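Local structure of KLLA0E08119p (Kluyveromyces lactis, 3VA7) at residues R367-N372 with D410-K415; G382-V387 with T397-G402; G611-Y616 with W1054-I1059. The protein probably carboxylates urea to urea-1-carboxylate with ATP, bicarbonate and a covalently carried biotin, here as the urea carboxylase part of a larger urea-degrading enzyme. All coordinates share one frame; numbering follows the deposited sequence.

Contact 1 of 3, residues R367-N372 with D410-K415; sequences RLYAEN and DPTLAK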
ATOM      1  N   ARG A 367      23.394  -6.624  11.704  1.00 32.83           N
ATOM      2  CA  ARG A 367      22.369  -7.526  11.224  1.00 33.21           C
ATOM      3  C   ARG A 367      21.001  -6.851  11.216  1.00 33.46           C
ATOM      4  O   ARG A 367      20.404  -6.627  12.284  1.00 33.33           O
ATOM      5  CB  ARG A 367      22.321  -8.737  12.137  1.00 33.26           C
ATOM      6  CG  ARG A 367      23.628  -9.462  12.380  1.00 34.02           C
ATOM      7  CD  ARG A 367      23.272 -10.914  12.778  1.00 34.25           C
ATOM      8  NE  ARG A 367      24.422 -11.752  13.080  1.00 32.70           N
ATOM      9  CZ  ARG A 367      24.318 -12.988  13.562  1.00 35.45           C
ATOM     10  NH1 ARG A 367      23.125 -13.520  13.785  1.00 34.34           N
ATOM     11  NH2 ARG A 367      25.398 -13.692  13.831  1.00 36.90           N
ATOM     12  N   LEU A 368      20.496  -6.541  10.029  1.00 33.80           N
ATOM     13  CA  LEU A 368      19.155  -5.983   9.890  1.00 34.62           C
ATOM     14  C   LEU A 368      18.105  -7.061   9.995  1.00 35.93           C
ATOM     15  O   LEU A 368      18.028  -7.935   9.131  1.00 35.70           O
ATOM     16  CB  LEU A 368      18.985  -5.245   8.557  1.00 34.60           C
ATOM     17  CG  LEU A 368      17.729  -4.346   8.356  1.00 33.30           C
ATOM     18  CD1 LEU A 368      17.864  -2.983   9.062  1.00 27.95           C
ATOM     19  CD2 LEU A 368      17.419  -4.139   6.853  1.00 29.23           C
ATOM     20  N   TYR A 369      17.297  -6.970  11.054  1.00 37.50           N
ATOM     21  CA  TYR A 369      16.172  -7.882  11.332  1.00 38.46           C
ATOM     22  C   TYR A 369      14.801  -7.209  11.158  1.00 39.13           C
ATOM     23  O   TYR A 369      14.621  -6.031  11.519  1.00 39.17           O
ATOM     24  CB  TYR A 369      16.254  -8.398  12.778  1.00 38.75           C
ATOM     25  CG  TYR A 369      17.338  -9.433  13.036  1.00 40.71           C
ATOM     26  CD1 TYR A 369      17.120 -10.769  12.703  1.00 43.53           C
ATOM     27  CD2 TYR A 369      18.546  -9.094  13.651  1.00 39.42           C
ATOM     28  CE1 TYR A 369      18.081 -11.746  12.921  1.00 43.21           C
ATOM     29  CE2 TYR A 369      19.516 -10.058  13.883  1.00 41.03           C
ATOM     30  CZ  TYR A 369      19.268 -11.399  13.514  1.00 43.39           C
ATOM     31  OH  TYR A 369      20.184 -12.422  13.686  1.00 44.41           O
ATOM     32  N   ALA A 370      13.820  -7.958  10.637  1.00 39.70           N
ATOM     33  CA  ALA A 370      12.415  -7.554  10.675  1.00 39.36           C
ATOM     34  C   ALA A 370      11.901  -7.803  12.084  1.00 40.77           C
ATOM     35  O   ALA A 370      11.302  -8.846  12.388  1.00 40.85           O
ATOM     36  CB  ALA A 370      11.627  -8.338   9.695  1.00 38.71           C
ATOM     37  N   GLU A 371      12.153  -6.843  12.959  1.00 42.36           N
ATOM     38  CA  GLU A 371      11.811  -6.954  14.380  1.00 44.45           C
ATOM     39  C   GLU A 371      11.469  -5.583  14.935  1.00 45.73           C
ATOM     40  O   GLU A 371      11.953  -4.545  14.411  1.00 45.82           O
ATOM     41  CB  GLU A 371      13.036  -7.356  15.181  1.00 44.36           C
ATOM     42  CG  GLU A 371      13.191  -8.768  15.520  1.00 44.70           C
ATOM     43  CD  GLU A 371      14.603  -9.006  16.027  1.00 45.98           C
ATOM     44  OE1 GLU A 371      15.319  -7.973  16.184  1.00 42.28           O
ATOM     45  OE2 GLU A 371      14.981 -10.202  16.236  1.00 45.25           O
ATOM     46  N   ASN A 372      10.734  -5.586  16.050  1.00 46.51           N
ATOM     47  CA  ASN A 372      10.438  -4.345  16.757  1.00 47.02           C
ATOM     48  C   ASN A 372      11.229  -4.123  18.068  1.00 47.79           C
ATOM     49  O   ASN A 372      10.901  -4.690  19.111  1.00 48.29           O
ATOM     50  CB  ASN A 372       8.926  -4.246  16.975  1.00 46.59           C
ATOM     51  CG  ASN A 372       8.524  -2.893  17.452  1.00 46.35           C
ATOM     52  OD1 ASN A 372       9.368  -2.044  17.664  1.00 44.29           O
ATOM     53  ND2 ASN A 372       7.241  -2.673  17.617  1.00 48.65           N
ATOM     54  N   ASP A 410      12.816 -16.860  10.686  1.00 56.81           N
ATOM     55  CA  ASP A 410      13.966 -16.128  11.203  1.00 55.72           C
ATOM     56  C   ASP A 410      13.855 -14.810  10.514  1.00 53.28           C
ATOM     57  O   ASP A 410      13.729 -14.764   9.308  1.00 53.72           O
ATOM     58  CB  ASP A 410      15.291 -16.781  10.788  1.00 56.49           C
ATOM     59  CG  ASP A 410      16.487 -15.850  10.963  1.00 59.84           C
ATOM     60  OD1 ASP A 410      17.045 -15.736  12.089  1.00 62.81           O
ATOM     61  OD2 ASP A 410      16.881 -15.229   9.954  1.00 64.36           O
ATOM     62  N   PRO A 411      13.926 -13.722  11.275  1.00 50.85           N
ATOM     63  CA  PRO A 411      13.583 -12.447  10.662  1.00 48.19           C
ATOM     64  C   PRO A 411      14.788 -11.677  10.014  1.00 45.30           C
ATOM     65  O   PRO A 411      14.719 -10.466   9.824  1.00 44.51           O
ATOM     66  CB  PRO A 411      12.939 -11.683  11.838  1.00 48.47           C
ATOM     67  CG  PRO A 411      13.526 -12.331  13.107  1.00 49.79           C
ATOM     68  CD  PRO A 411      14.280 -13.586  12.704  1.00 50.30           C
ATOM     69  N   THR A 412      15.859 -12.366   9.648  1.00 41.68           N
ATOM     70  CA  THR A 412      16.944 -11.674   8.972  1.00 39.27           C
ATOM     71  C   THR A 412      16.551 -11.024   7.622  1.00 38.16           C
ATOM     72  O   THR A 412      15.953 -11.654   6.739  1.00 38.26           O
ATOM     73  CB  THR A 412      18.142 -12.610   8.778  1.00 39.31           C
ATOM     74  OG1 THR A 412      18.670 -12.966  10.068  1.00 36.83           O
ATOM     75  CG2 THR A 412      19.212 -11.923   7.929  1.00 37.00           C
ATOM     76  N   LEU A 413      16.894  -9.759   7.469  1.00 36.02           N
ATOM     77  CA  LEU A 413      16.609  -9.068   6.237  1.00 34.55           C
ATOM     78  C   LEU A 413      17.869  -8.964   5.393  1.00 33.15           C
ATOM     79  O   LEU A 413      17.866  -9.224   4.184  1.00 32.78           O
ATOM     80  CB  LEU A 413      16.011  -7.672   6.522  1.00 34.74           C
ATOM     81  CG  LEU A 413      14.543  -7.682   7.008  1.00 37.44           C
ATOM     82  CD1 LEU A 413      13.957  -6.330   7.447  1.00 35.99           C
ATOM     83  CD2 LEU A 413      13.623  -8.369   5.970  1.00 37.26           C
ATOM     84  N   ALA A 414      18.953  -8.609   6.054  1.00 32.05           N
ATOM     85  CA  ALA A 414      20.120  -8.142   5.375  1.00 31.40           C
ATOM     86  C   ALA A 414      21.263  -8.093   6.349  1.00 30.46           C
ATOM     87  O   ALA A 414      21.071  -8.014   7.525  1.00 29.98           O
ATOM     88  CB  ALA A 414      19.858  -6.757   4.739  1.00 30.45           C
ATOM     89  N   LYS A 415      22.470  -8.238   5.842  1.00 30.72           N
ATOM     90  CA  LYS A 415      23.637  -8.077   6.661  1.00 30.26           C
ATOM     91  C   LYS A 415      24.410  -7.002   5.933  1.00 30.42           C
ATOM     92  O   LYS A 415      24.665  -7.107   4.712  1.00 31.09           O
ATOM     93  CB  LYS A 415      24.426  -9.358   6.756  1.00 29.63           C
ATOM     94  CG  LYS A 415      23.721 -10.396   7.541  1.00 31.01           C
ATOM     95  CD  LYS A 415      24.619 -11.604   7.768  1.00 35.28           C
ATOM     96  CE  LYS A 415      24.830 -12.391   6.489  1.00 32.96           C
ATOM     97  NZ  LYS A 415      25.944 -13.336   6.569  1.00 33.34           N
TER
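Leu-368 meets a classic beta bulge: Leu-413 and Ala-414 both face it, and its carbonyl O accepts from both backbone nitrogens. The bond from Leu-413 N to Leu-368 O is the shorter at 2.7 Å, and that from Ala-414 N to Leu-368 O measures 3.3 Å. Leu-368 N returns a bond to Ala-414 O, and Ala-370 N, at the centre of an inverse gamma turn, gives a nearly straight one (165°) to Pro-411 O. The tight half of the contact is apolar and made by the buried side chains of Leu-368, Ala-370, Leu-413 and Ala-414. Leu-368 CG stands anti to the backbone N (chi1 -168°), which brings CD2 3.8 Å from Leu-413 CB and next to the methyl of Ala-414. Leu-413 CD1 lies 3.8 Å from Ala-370 CB.

The side carrying Tyr-369 and Thr-412 is more polar and faces solvent in part. Pro-411 CG lies 3.9 Å from Tyr-369 CD1, and Asp-410 OD1 is at the ring edge at longer range. Thr-412 OG1 approaches the ring obliquely and is tied back to Asp-410 OD2, which also accepts from Thr-412 N in an Asx turn; Asp-410 itself is exposed. Tyr-369 OH receives a bond from Arg-367 NH1 in the guanidinium plane, and Arg-367 forms salt bridges to Glu-268 and Glu-325.

In the biotin carboxylase C-terminal region, this antiparallel pairing joins strands 362-372 and 412-420 of one large sheet. Strand 264-270 also pairs with 362-372, strand 394-397 flanks 412-420, and Val-405 of strand 404-405 touches Ala-370 and Leu-413.

Contact 2 of 3, residues G382-V387 with T397-G402; sequences GQLTSV and TWVKKG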
ATOM      1  N   GLY A 382       5.434  -8.795   6.899  1.00 42.30           N
ATOM      2  CA  GLY A 382       4.804  -7.912   5.913  1.00 39.07           C
ATOM      3  C   GLY A 382       5.519  -7.681   4.578  1.00 37.12           C
ATOM      4  O   GLY A 382       6.626  -8.124   4.387  1.00 37.22           O
ATOM      5  N   GLN A 383       4.883  -6.958   3.655  1.00 35.50           N
ATOM      6  CA  GLN A 383       5.492  -6.641   2.361  1.00 33.80           C
ATOM      7  C   GLN A 383       6.401  -5.425   2.390  1.00 33.57           C
ATOM      8  O   GLN A 383       5.984  -4.341   2.828  1.00 34.18           O
ATOM      9  CB  GLN A 383       4.454  -6.439   1.269  1.00 32.83           C
ATOM     10  CG  GLN A 383       5.107  -6.495  -0.043  1.00 30.91           C
ATOM     11  CD  GLN A 383       4.161  -6.416  -1.201  1.00 28.94           C
ATOM     12  OE1 GLN A 383       4.416  -7.024  -2.247  1.00 26.30           O
ATOM     13  NE2 GLN A 383       3.094  -5.645  -1.058  1.00 24.43           N
ATOM     14  N   LEU A 384       7.633  -5.606   1.918  1.00 32.31           N
ATOM     15  CA  LEU A 384       8.547  -4.505   1.802  1.00 32.10           C
ATOM     16  C   LEU A 384       8.109  -3.636   0.627  1.00 32.87           C
ATOM     17  O   LEU A 384       7.760  -4.120  -0.443  1.00 33.12           O
ATOM     18  CB  LEU A 384      10.003  -4.961   1.664  1.00 30.66           C
ATOM     19  CG  LEU A 384      10.513  -5.782   2.839  1.00 29.34           C
ATOM     20  CD1 LEU A 384      11.941  -6.127   2.627  1.00 25.30           C
ATOM     21  CD2 LEU A 384      10.304  -5.108   4.205  1.00 26.88           C
ATOM     22  N   THR A 385       8.170  -2.336   0.847  1.00 33.29           N
ATOM     23  CA  THR A 385       7.475  -1.379   0.037  1.00 33.60           C
ATOM     24  C   THR A 385       8.486  -0.498  -0.678  1.00 33.67           C
ATOM     25  O   THR A 385       8.206   0.157  -1.707  1.00 34.41           O
ATOM     26  CB  THR A 385       6.526  -0.589   0.991  1.00 34.20           C
ATOM     27  OG1 THR A 385       5.161  -0.816   0.599  1.00 33.31           O
ATOM     28  CG2 THR A 385       6.900   0.897   1.164  1.00 32.93           C
ATOM     29  N   SER A 386       9.674  -0.485  -0.110  1.00 32.41           N
ATOM     30  CA  SER A 386      10.754   0.268  -0.661  1.00 32.91           C
ATOM     31  C   SER A 386      11.998  -0.283   0.044  1.00 31.29           C
ATOM     32  O   SER A 386      12.022  -0.500   1.264  1.00 31.65           O
ATOM     33  CB  SER A 386      10.521   1.781  -0.443  1.00 33.75           C
ATOM     34  OG  SER A 386      11.758   2.462  -0.220  1.00 39.06           O
ATOM     35  N   VAL A 387      13.025  -0.552  -0.726  1.00 29.71           N
ATOM     36  CA  VAL A 387      14.209  -1.186  -0.165  1.00 28.14           C
ATOM     37  C   VAL A 387      15.416  -0.511  -0.795  1.00 27.96           C
ATOM     38  O   VAL A 387      15.655  -0.639  -1.972  1.00 26.70           O
ATOM     39  CB  VAL A 387      14.222  -2.737  -0.433  1.00 28.20           C
ATOM     40  CG1 VAL A 387      15.487  -3.336   0.072  1.00 25.40           C
ATOM     41  CG2 VAL A 387      12.984  -3.456   0.205  1.00 24.82           C
ATOM     42  N   THR A 397      21.904 -10.005   1.372  1.00 27.63           N
ATOM     43  CA  THR A 397      20.512  -9.945   1.646  1.00 28.92           C
ATOM     44  C   THR A 397      19.790 -10.905   0.700  1.00 30.15           C
ATOM     45  O   THR A 397      20.425 -11.595  -0.131  1.00 30.35           O
ATOM     46  CB  THR A 397      19.987  -8.475   1.481  1.00 29.48           C
ATOM     47  OG1 THR A 397      18.617  -8.386   1.929  1.00 30.30           O
ATOM     48  CG2 THR A 397      20.136  -7.983  -0.016  1.00 25.46           C
ATOM     49  N   TRP A 398      18.470 -10.946   0.826  1.00 30.70           N
ATOM     50  CA  TRP A 398      17.650 -11.760  -0.046  1.00 31.80           C
ATOM     51  C   TRP A 398      16.358 -10.997  -0.326  1.00 32.67           C
ATOM     52  O   TRP A 398      15.408 -11.576  -0.797  1.00 32.86           O
ATOM     53  CB  TRP A 398      17.344 -13.109   0.613  1.00 30.98           C
ATOM     54  CG  TRP A 398      16.588 -12.966   1.853  1.00 32.54           C
ATOM     55  CD1 TRP A 398      17.063 -12.535   3.093  1.00 33.84           C
ATOM     56  CD2 TRP A 398      15.188 -13.197   2.020  1.00 33.94           C
ATOM     57  NE1 TRP A 398      16.022 -12.514   4.017  1.00 32.03           N
ATOM     58  CE2 TRP A 398      14.869 -12.912   3.386  1.00 33.54           C
ATOM     59  CE3 TRP A 398      14.166 -13.613   1.151  1.00 33.93           C
ATOM     60  CZ2 TRP A 398      13.565 -13.027   3.884  1.00 38.45           C
ATOM     61  CZ3 TRP A 398      12.867 -13.737   1.642  1.00 37.70           C
ATOM     62  CH2 TRP A 398      12.568 -13.448   3.001  1.00 38.98           C
ATOM     63  N   VAL A 399      16.344  -9.688  -0.055  1.00 33.44           N
ATOM     64  CA  VAL A 399      15.120  -8.899  -0.169  1.00 33.29           C
ATOM     65  C   VAL A 399      15.255  -7.683  -1.098  1.00 34.77           C
ATOM     66  O   VAL A 399      16.364  -7.185  -1.369  1.00 35.29           O
ATOM     67  CB  VAL A 399      14.622  -8.471   1.207  1.00 33.57           C
ATOM     68  CG1 VAL A 399      14.579  -9.699   2.152  1.00 31.33           C
ATOM     69  CG2 VAL A 399      15.464  -7.317   1.763  1.00 29.31           C
ATOM     70  N   LYS A 400      14.119  -7.245  -1.633  1.00 35.16           N
ATOM     71  CA  LYS A 400      14.030  -6.018  -2.429  1.00 34.60           C
ATOM     72  C   LYS A 400      12.590  -5.495  -2.322  1.00 34.32           C
ATOM     73  O   LYS A 400      11.781  -6.075  -1.624  1.00 33.36           O
ATOM     74  CB  LYS A 400      14.421  -6.270  -3.882  1.00 33.97           C
ATOM     75  CG  LYS A 400      14.039  -7.633  -4.337  1.00 37.11           C
ATOM     76  CD  LYS A 400      13.943  -7.786  -5.864  1.00 41.81           C
ATOM     77  CE  LYS A 400      12.982  -8.999  -6.175  1.00 45.54           C
ATOM     78  NZ  LYS A 400      13.321  -9.788  -7.454  1.00 48.44           N
ATOM     79  N   LYS A 401      12.309  -4.351  -2.965  1.00 34.91           N
ATOM     80  CA  LYS A 401      10.975  -3.785  -3.072  1.00 33.69           C
ATOM     81  C   LYS A 401      10.133  -4.989  -3.487  1.00 33.14           C
ATOM     82  O   LYS A 401      10.463  -5.676  -4.456  1.00 33.55           O
ATOM     83  CB  LYS A 401      10.983  -2.694  -4.156  1.00 33.77           C
ATOM     84  CG  LYS A 401       9.739  -1.783  -4.350  1.00 34.77           C
ATOM     85  CD  LYS A 401       9.945  -1.044  -5.711  1.00 39.96           C
ATOM     86  CE  LYS A 401       9.610   0.463  -5.672  1.00 43.73           C
ATOM     87  NZ  LYS A 401      10.785   1.457  -5.414  1.00 46.06           N
ATOM     88  N   GLY A 402       9.074  -5.277  -2.754  1.00 31.73           N
ATOM     89  CA  GLY A 402       8.201  -6.330  -3.199  1.00 31.97           C
ATOM     90  C   GLY A 402       8.158  -7.556  -2.338  1.00 31.83           C
ATOM     91  O   GLY A 402       7.096  -8.105  -2.128  1.00 32.72           O
TER
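Leu-384 and Val-399 meet at an oblique angle between their side chains, Leu-384 CD1 resting 3.8 Å from Val-399 CG2. CG of Leu-384 is turned anti to its carbonyl carbon (chi1 -60°), and the branch that extends from it ends on the valine. Val-387 comes to the same valine with CG1, more distantly, and lays CG2 over the peptide link that follows Lys-400, 3.4 Å from Lys-401 N. On its other branch Val-399 puts CG1 over the centre of the Trp-398 ring, 3.4 Å above the plane. In the biotin carboxylase C-terminal region, the loop 397-402 runs between strands 394-397 and 404-405 and passes the classic bulge at Thr-385 and Ser-386, both of which face Tyr-440 of strand 438-440. Gly-402 N donates to Leu-384 O at 2.9 Å, from above the carbonyl plane (42° out of it). Gln-383 stretches its chain alongside Gly-402, bringing CG 3.3 Å from Gly-402 O. With an alanine in place of Gln-383, the carbonyl of Gly-402 would probably lose this aliphatic cover and a gap would open beside it. Lys-401 passes the bulge with its aliphatic part, CG lying 3.6 Å from Thr-385 O, and bends farther along its chain. An ST turn starts the loop, Val-399 N donating to Thr-397 OG1.

Contact 3 of 3, residues G611-Y616 with W1054-I1059; sequences GNMGGY and WDKLVI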
ATOM      1  N   GLY A 611      -6.042   1.883  -1.317  1.00 26.07           N
ATOM      2  CA  GLY A 611      -4.951   1.435  -2.183  1.00 26.34           C
ATOM      3  C   GLY A 611      -3.694   0.962  -1.428  1.00 27.12           C
ATOM      4  O   GLY A 611      -2.649   0.711  -2.046  1.00 26.75           O
ATOM      5  N   ASN A 612      -3.786   0.824  -0.105  1.00 27.38           N
ATOM      6  CA  ASN A 612      -2.634   0.447   0.734  1.00 28.12           C
ATOM      7  C   ASN A 612      -1.408   1.249   0.379  1.00 28.14           C
ATOM      8  O   ASN A 612      -0.315   0.709   0.264  1.00 28.70           O
ATOM      9  CB  ASN A 612      -2.367  -1.058   0.708  1.00 28.17           C
ATOM     10  CG  ASN A 612      -3.544  -1.852   1.280  1.00 31.67           C
ATOM     11  OD1 ASN A 612      -3.709  -1.936   2.493  1.00 35.51           O
ATOM     12  ND2 ASN A 612      -4.384  -2.404   0.408  1.00 33.82           N
ATOM     13  N   MET A 613      -1.612   2.552   0.234  1.00 27.78           N
ATOM     14  CA  MET A 613      -0.639   3.449  -0.312  1.00 28.71           C
ATOM     15  C   MET A 613      -0.304   4.575   0.673  1.00 29.62           C
ATOM     16  O   MET A 613      -1.194   5.247   1.174  1.00 29.43           O
ATOM     17  CB  MET A 613      -1.249   4.118  -1.542  1.00 28.54           C
ATOM     18  CG  MET A 613      -1.013   3.434  -2.812  1.00 29.87           C
ATOM     19  SD  MET A 613      -2.222   3.937  -4.055  1.00 31.08           S
ATOM     20  CE  MET A 613      -1.722   5.655  -4.425  1.00 27.11           C
ATOM     21  N   GLY A 614       0.973   4.833   0.898  1.00 30.57           N
ATOM     22  CA  GLY A 614       1.343   6.049   1.598  1.00 32.50           C
ATOM     23  C   GLY A 614       1.110   5.898   3.074  1.00 33.68           C
ATOM     24  O   GLY A 614       0.841   4.801   3.555  1.00 33.74           O
ATOM     25  N   GLY A 615       1.243   7.005   3.797  1.00 34.93           N
ATOM     26  CA  GLY A 615       1.055   7.021   5.261  1.00 34.36           C
ATOM     27  C   GLY A 615       1.949   6.070   6.026  1.00 34.10           C
ATOM     28  O   GLY A 615       3.084   5.819   5.643  1.00 33.61           O
ATOM     29  N   TYR A 616       1.444   5.588   7.150  1.00 34.97           N
ATOM     30  CA  TYR A 616       2.081   4.514   7.901  1.00 35.90           C
ATOM     31  C   TYR A 616       1.724   3.161   7.258  1.00 36.81           C
ATOM     32  O   TYR A 616       0.670   2.542   7.496  1.00 36.36           O
ATOM     33  CB  TYR A 616       1.719   4.550   9.383  1.00 35.44           C
ATOM     34  CG  TYR A 616       2.530   3.554  10.152  1.00 39.06           C
ATOM     35  CD1 TYR A 616       3.872   3.821  10.502  1.00 41.03           C
ATOM     36  CD2 TYR A 616       1.986   2.310  10.489  1.00 41.36           C
ATOM     37  CE1 TYR A 616       4.625   2.873  11.180  1.00 43.75           C
ATOM     38  CE2 TYR A 616       2.724   1.363  11.159  1.00 43.76           C
ATOM     39  CZ  TYR A 616       4.038   1.642  11.508  1.00 45.49           C
ATOM     40  OH  TYR A 616       4.747   0.660  12.180  1.00 48.04           O
ATOM     41  N   TRP A1054      -3.218  -2.346 -11.805  1.00 21.93           N
ATOM     42  CA  TRP A1054      -2.403  -1.402 -11.039  1.00 22.57           C
ATOM     43  C   TRP A1054      -1.342  -2.135 -10.255  1.00 22.78           C
ATOM     44  O   TRP A1054      -1.664  -2.992  -9.454  1.00 24.63           O
ATOM     45  CB  TRP A1054      -3.277  -0.650 -10.069  1.00 22.41           C
ATOM     46  CG  TRP A1054      -2.553   0.181  -9.044  1.00 21.62           C
ATOM     47  CD1 TRP A1054      -2.171  -0.197  -7.762  1.00 20.80           C
ATOM     48  CD2 TRP A1054      -2.180   1.571  -9.183  1.00 21.19           C
ATOM     49  NE1 TRP A1054      -1.593   0.883  -7.111  1.00 19.36           N
ATOM     50  CE2 TRP A1054      -1.569   1.964  -7.962  1.00 18.30           C
ATOM     51  CE3 TRP A1054      -2.287   2.515 -10.236  1.00 18.72           C
ATOM     52  CZ2 TRP A1054      -1.050   3.252  -7.768  1.00 20.16           C
ATOM     53  CZ3 TRP A1054      -1.799   3.807 -10.022  1.00 20.59           C
ATOM     54  CH2 TRP A1054      -1.184   4.162  -8.790  1.00 19.01           C
ATOM     55  N   ASP A1055      -0.089  -1.783 -10.449  1.00 22.43           N
ATOM     56  CA  ASP A1055       1.030  -2.513  -9.874  1.00 22.73           C
ATOM     57  C   ASP A1055       1.688  -1.511  -8.911  1.00 23.65           C
ATOM     58  O   ASP A1055       2.666  -0.802  -9.245  1.00 23.67           O
ATOM     59  CB  ASP A1055       1.926  -2.976 -11.042  1.00 22.28           C
ATOM     60  CG  ASP A1055       3.270  -3.576 -10.616  1.00 24.44           C
ATOM     61  OD1 ASP A1055       3.556  -3.689  -9.387  1.00 27.58           O
ATOM     62  OD2 ASP A1055       4.075  -3.915 -11.537  1.00 22.48           O
ATOM     63  N   LYS A1056       1.124  -1.409  -7.711  1.00 24.63           N
ATOM     64  CA  LYS A1056       1.560  -0.375  -6.734  1.00 25.65           C
ATOM     65  C   LYS A1056       3.090  -0.181  -6.647  1.00 25.66           C
ATOM     66  O   LYS A1056       3.603   0.921  -6.602  1.00 25.44           O
ATOM     67  CB  LYS A1056       1.029  -0.723  -5.344  1.00 25.74           C
ATOM     68  CG  LYS A1056       1.380   0.308  -4.331  1.00 25.72           C
ATOM     69  CD  LYS A1056       0.797  -0.071  -3.019  1.00 29.44           C
ATOM     70  CE  LYS A1056       1.792  -0.833  -2.180  1.00 27.82           C
ATOM     71  NZ  LYS A1056       1.048  -1.566  -1.141  1.00 27.30           N
ATOM     72  N   LEU A1057       3.816  -1.276  -6.587  1.00 26.41           N
ATOM     73  CA  LEU A1057       5.251  -1.190  -6.432  1.00 26.67           C
ATOM     74  C   LEU A1057       5.976  -1.411  -7.775  1.00 26.94           C
ATOM     75  O   LEU A1057       7.216  -1.590  -7.792  1.00 26.85           O
ATOM     76  CB  LEU A1057       5.685  -2.251  -5.436  1.00 26.59           C
ATOM     77  CG  LEU A1057       4.990  -2.239  -4.070  1.00 24.84           C
ATOM     78  CD1 LEU A1057       5.523  -3.410  -3.153  1.00 23.96           C
ATOM     79  CD2 LEU A1057       5.220  -0.927  -3.443  1.00 16.01           C
ATOM     80  N   VAL A1058       5.227  -1.442  -8.887  1.00 25.61           N
ATOM     81  CA  VAL A1058       5.876  -1.593 -10.188  1.00 26.83           C
ATOM     82  C   VAL A1058       6.851  -2.794 -10.190  1.00 27.48           C
ATOM     83  O   VAL A1058       7.963  -2.679 -10.689  1.00 26.85           O
ATOM     84  CB  VAL A1058       6.655  -0.301 -10.614  1.00 26.41           C
ATOM     85  CG1 VAL A1058       6.999  -0.316 -12.132  1.00 26.36           C
ATOM     86  CG2 VAL A1058       5.837   0.945 -10.335  1.00 26.87           C
ATOM     87  N   ILE A1059       6.433  -3.921  -9.612  1.00 27.28           N
ATOM     88  CA  ILE A1059       7.257  -5.095  -9.579  1.00 27.66           C
ATOM     89  C   ILE A1059       6.757  -6.156 -10.587  1.00 28.53           C
ATOM     90  O   ILE A1059       7.303  -7.261 -10.695  1.00 27.67           O
ATOM     91  CB  ILE A1059       7.283  -5.730  -8.136  1.00 28.79           C
ATOM     92  CG1 ILE A1059       5.882  -5.859  -7.535  1.00 27.64           C
ATOM     93  CG2 ILE A1059       8.200  -4.986  -7.123  1.00 28.02           C
ATOM     94  CD1 ILE A1059       5.807  -7.006  -6.530  1.00 22.99           C
TER
HETATM   95  O   HOH W   1      -2.522  -0.178  -4.636  1.00 41.08           O
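Met-613 sets its sulfur obliquely beside the indole of Trp-1054, a Met-aromatic contact with SD 4.0 Å from CZ2 of the tryptophan. It joins two loops of the carboxyltransferase part, 611-616 in the subdomain A and B region and 1054-1059 in the subdomain C and D region. The sulfur lies 60° off the normal of the six-membered ring, and Tyr-601 touches both Met-613 and Trp-1054. Beside this pair, Lys-1056 runs antiparallel to the Met-613 side chain, its CD 4.0 Å from Met-613 CG. Its chain leaves the backbone with CG anti to N (chi1 -177°) and runs extended as far as CD, where a bend (chi3 94°) redirects the ammonium group to a backbone carbonyl. There Lys-1056 NZ donates to Asn-612 O at 3.0 Å, while its CD also lies near Gly-611 O. Asn-612 and Met-613 belong to a G1 beta bulge facing Phe-608, so the lysine binds at the bulge itself. The second loop is shaped by a type I beta turn from Asp-1055 to Val-1058, closed by Val-1058 N bonding to Asp-1055 O; the aspartate also accepts from Ile-1059 N through OD1. Between the loops sits a water that donates to Gly-611 O at 2.7 Å and accepts a weak hydrogen bond from Trp-1054 NE1 at 2.8 Å.

Overall arrangement
Along the chain, contact 2 is nested inside the loop closed by contact 1, and contact 3 follows in series. Contacts 1 and 2 lie in the biotin carboxylase C-terminal region with centres 12 Å apart; their strands 362-372 and 378-383 are neighbours in one sheet, and Thr-397 OG1 and Trp-398 NE1 bond to the carbonyls of Leu-413 and Thr-412. Contact 3, in the carboxyltransferase part, is centred 13 Å from contact 2 and 23 Å from contact 1. Leu-1057 packs on Leu-384, Thr-385 and Lys-401, and Ile-1059 on Lys-401, so contact 2 bridges from the biotin carboxylase sheet to the carboxyltransferase loops, where the two catalytic parts of the chain meet.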